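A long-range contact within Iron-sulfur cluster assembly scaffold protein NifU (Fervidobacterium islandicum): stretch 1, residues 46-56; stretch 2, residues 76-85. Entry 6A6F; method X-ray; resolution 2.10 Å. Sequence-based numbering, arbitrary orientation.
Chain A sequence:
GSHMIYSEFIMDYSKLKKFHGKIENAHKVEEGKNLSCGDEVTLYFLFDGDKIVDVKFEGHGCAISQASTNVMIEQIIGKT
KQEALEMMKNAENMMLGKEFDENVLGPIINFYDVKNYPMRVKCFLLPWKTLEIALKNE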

# COMPACT_ATOMS: atom_id res chain seq x y z
N LEU A 46 -0.66 -10.23 -21.56
CA LEU A 46 -0.79 -11.23 -22.62
C LEU A 46 -1.96 -10.80 -23.48
O LEU A 46 -3.03 -10.47 -22.94
CB LEU A 46 -1.11 -12.65 -22.12
CG LEU A 46 -0.00 -13.34 -21.31
CD1 LEU A 46 -0.52 -14.62 -20.67
CD2 LEU A 46 1.21 -13.68 -22.16
N PHE A 47 -1.77 -10.96 -24.80
CA PHE A 47 -2.74 -10.63 -25.84
C PHE A 47 -2.97 -11.84 -26.74
O PHE A 47 -2.09 -12.71 -26.88
CB PHE A 47 -2.18 -9.54 -26.77
CG PHE A 47 -1.70 -8.27 -26.07
CD1 PHE A 47 -2.53 -7.53 -25.32
CD2 PHE A 47 -0.42 -7.82 -26.26
CE1 PHE A 47 -2.10 -6.34 -24.70
CE2 PHE A 47 0.04 -6.66 -25.65
CZ PHE A 47 -0.81 -5.90 -24.87
N ASP A 48 -4.12 -11.84 -27.40
CA ASP A 48 -4.40 -12.75 -28.49
C ASP A 48 -4.91 -11.85 -29.60
O ASP A 48 -6.10 -11.51 -29.68
CB ASP A 48 -5.46 -13.77 -28.09
CG ASP A 48 -5.76 -14.78 -29.21
OD1 ASP A 48 -5.07 -14.76 -30.24
OD2 ASP A 48 -6.67 -15.60 -29.05
N GLY A 49 -3.97 -11.42 -30.42
CA GLY A 49 -4.25 -10.43 -31.42
C GLY A 49 -4.58 -9.16 -30.71
O GLY A 49 -3.73 -8.62 -30.01
N ASP A 50 -5.81 -8.66 -30.89
CA ASP A 50 -6.20 -7.41 -30.26
C ASP A 50 -6.87 -7.62 -28.92
O ASP A 50 -7.16 -6.64 -28.24
CB ASP A 50 -7.13 -6.60 -31.14
CG ASP A 50 -6.42 -6.04 -32.34
OD1 ASP A 50 -5.64 -6.81 -32.96
OD2 ASP A 50 -6.62 -4.84 -32.65
N LYS A 51 -7.15 -8.87 -28.56
CA LYS A 51 -7.82 -9.14 -27.29
C LYS A 51 -6.77 -9.16 -26.14
O LYS A 51 -5.71 -9.74 -26.28
CB LYS A 51 -8.62 -10.43 -27.35
CG LYS A 51 -9.33 -10.76 -26.05
CD LYS A 51 -10.36 -11.86 -26.19
CE LYS A 51 -10.64 -12.51 -24.85
NZ LYS A 51 -11.03 -13.93 -25.00
N ILE A 52 -7.12 -8.55 -25.02
CA ILE A 52 -6.27 -8.56 -23.81
C ILE A 52 -6.70 -9.82 -23.05
O ILE A 52 -7.80 -9.90 -22.58
CB ILE A 52 -6.50 -7.31 -22.91
CG1 ILE A 52 -6.11 -6.02 -23.63
CG2 ILE A 52 -5.70 -7.42 -21.59
CD1 ILE A 52 -6.68 -4.78 -23.00
N VAL A 53 -5.80 -10.78 -22.98
CA VAL A 53 -6.10 -12.07 -22.37
C VAL A 53 -5.76 -12.11 -20.87
O VAL A 53 -6.46 -12.71 -20.10
CB VAL A 53 -5.28 -13.18 -23.07
CG1 VAL A 53 -5.52 -14.51 -22.40
CG2 VAL A 53 -5.66 -13.25 -24.53
N ASP A 54 -4.64 -11.51 -20.50
CA ASP A 54 -4.24 -11.43 -19.09
C ASP A 54 -3.47 -10.17 -18.79
O ASP A 54 -2.74 -9.67 -19.64
CB ASP A 54 -3.42 -12.66 -18.68
CG ASP A 54 -3.44 -12.91 -17.16
OD1 ASP A 54 -3.96 -12.07 -16.34
OD2 ASP A 54 -2.93 -13.97 -16.77
N VAL A 55 -3.65 -9.66 -17.58
CA VAL A 55 -2.91 -8.53 -17.10
C VAL A 55 -2.59 -8.78 -15.59
O VAL A 55 -3.43 -9.16 -14.82
CB VAL A 55 -3.69 -7.21 -17.26
CG1 VAL A 55 -2.78 -6.04 -17.02
CG2 VAL A 55 -4.28 -7.06 -18.66
N LYS A 56 -1.35 -8.55 -15.22
CA LYS A 56 -0.91 -8.52 -13.85
C LYS A 56 -0.07 -7.23 -13.60
O LYS A 56 0.39 -6.57 -14.53
CB LYS A 56 -0.09 -9.75 -13.54
CG LYS A 56 -0.88 -11.02 -13.52
CD LYS A 56 -0.07 -12.13 -12.82
CE LYS A 56 -0.86 -13.42 -12.90
NZ LYS A 56 -2.21 -13.20 -12.36
N ILE A 76 -10.51 -4.50 -17.92
CA ILE A 76 -9.97 -4.60 -19.27
C ILE A 76 -9.69 -5.99 -19.77
O ILE A 76 -9.54 -6.18 -20.98
CB ILE A 76 -8.73 -3.74 -19.54
CG1 ILE A 76 -7.49 -4.18 -18.73
CG2 ILE A 76 -9.05 -2.27 -19.34
CD1 ILE A 76 -6.28 -3.26 -18.87
N ILE A 77 -9.58 -6.96 -18.85
CA ILE A 77 -9.32 -8.32 -19.27
C ILE A 77 -10.48 -8.79 -20.13
O ILE A 77 -11.61 -8.69 -19.73
CB ILE A 77 -9.07 -9.27 -18.08
CG1 ILE A 77 -7.66 -9.03 -17.55
CG2 ILE A 77 -9.15 -10.73 -18.49
CD1 ILE A 77 -7.32 -9.87 -16.34
N GLY A 78 -10.14 -9.34 -21.28
CA GLY A 78 -11.14 -9.84 -22.22
C GLY A 78 -11.63 -8.79 -23.21
O GLY A 78 -12.39 -9.09 -24.12
N LYS A 79 -11.25 -7.54 -23.03
CA LYS A 79 -11.62 -6.51 -24.00
C LYS A 79 -10.54 -6.43 -25.07
O LYS A 79 -9.44 -6.98 -24.90
CB LYS A 79 -11.73 -5.16 -23.29
CG LYS A 79 -12.69 -5.11 -22.09
CD LYS A 79 -14.14 -4.94 -22.49
CE LYS A 79 -15.01 -4.41 -21.34
NZ LYS A 79 -15.10 -5.43 -20.25
N THR A 80 -10.82 -5.68 -26.13
CA THR A 80 -9.81 -5.37 -27.12
C THR A 80 -8.93 -4.22 -26.68
O THR A 80 -9.27 -3.42 -25.81
CB THR A 80 -10.42 -5.01 -28.52
OG1 THR A 80 -11.25 -3.88 -28.40
CG2 THR A 80 -11.28 -6.14 -29.04
N LYS A 81 -7.77 -4.13 -27.30
CA LYS A 81 -6.95 -2.98 -27.08
C LYS A 81 -7.70 -1.67 -27.22
O LYS A 81 -7.54 -0.76 -26.39
CB LYS A 81 -5.78 -3.01 -28.01
CG LYS A 81 -4.80 -4.06 -27.59
CD LYS A 81 -3.60 -4.05 -28.50
CE LYS A 81 -2.90 -5.40 -28.42
NZ LYS A 81 -1.70 -5.28 -29.27
N GLN A 82 -8.56 -1.57 -28.24
CA GLN A 82 -9.30 -0.32 -28.51
C GLN A 82 -10.41 -0.07 -27.49
O GLN A 82 -10.62 1.05 -27.06
CB GLN A 82 -9.88 -0.32 -29.96
CG GLN A 82 -8.79 -0.39 -31.04
CD GLN A 82 -7.81 0.80 -31.07
OE1 GLN A 82 -8.20 1.97 -30.86
NE2 GLN A 82 -6.52 0.51 -31.34
N GLU A 83 -11.09 -1.11 -27.04
CA GLU A 83 -12.05 -0.92 -25.98
C GLU A 83 -11.35 -0.42 -24.72
O GLU A 83 -11.85 0.49 -24.03
CB GLU A 83 -12.85 -2.21 -25.72
CG GLU A 83 -13.74 -2.64 -26.89
CD GLU A 83 -14.29 -4.05 -26.74
OE1 GLU A 83 -13.60 -4.95 -26.16
OE2 GLU A 83 -15.43 -4.28 -27.19
N ALA A 84 -10.16 -0.94 -24.46
CA ALA A 84 -9.42 -0.52 -23.27
C ALA A 84 -9.00 0.95 -23.36
O ALA A 84 -9.12 1.72 -22.38
CB ALA A 84 -8.21 -1.41 -23.02
N LEU A 85 -8.52 1.34 -24.53
CA LEU A 85 -8.13 2.74 -24.76
C LEU A 85 -9.32 3.72 -24.67
O LEU A 85 -9.16 4.84 -24.20
CB LEU A 85 -7.42 2.88 -26.12
CG LEU A 85 -6.02 2.28 -26.13
CD1 LEU A 85 -5.40 2.12 -27.53
CD2 LEU A 85 -5.11 3.15 -25.27

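How do the two backbones meet? The hairpin strand beginning at K51 runs beside the segment linking two helices, and a single beta bridge pairs K51 with T80. Two hydrogen bonds flank it, I52 N to K79 O at 2.8 Å and nearly straight, and K81 N to D50 O at 2.7 Å; a third, G78 N to I52 O at 2.7 Å, carries the pairing one step further. D50 O also lies 3.1 Å from T80 CA, a CA-H...O contact.

What shapes the linking segment? A type II turn from I76 to K79 brings G78 N to the strand; at its backbone angles a CB would be jammed against the preceding carbonyl. T80 then caps the next helix, its OG1 accepting from E83 N at 3.1 Å, while E83 OE1 accepts from T80 N at 2.9 Å.

Which side chains fill the apolar part? Buried I52 points toward the second stretch, its CD1 3.7 Å from A84 CB and 4.2 Å from I76 CB. V55 points the same way, placing CG2 4.1 Å from I77 CG1.

How does a lysine join this contact? K81 extends across one face of the F47 ring, CE 3.8 Å and NZ 4.2 Å from the ring centroid, both close to the ring normal. The same side chain thus makes CH-pi and cation-pi interactions.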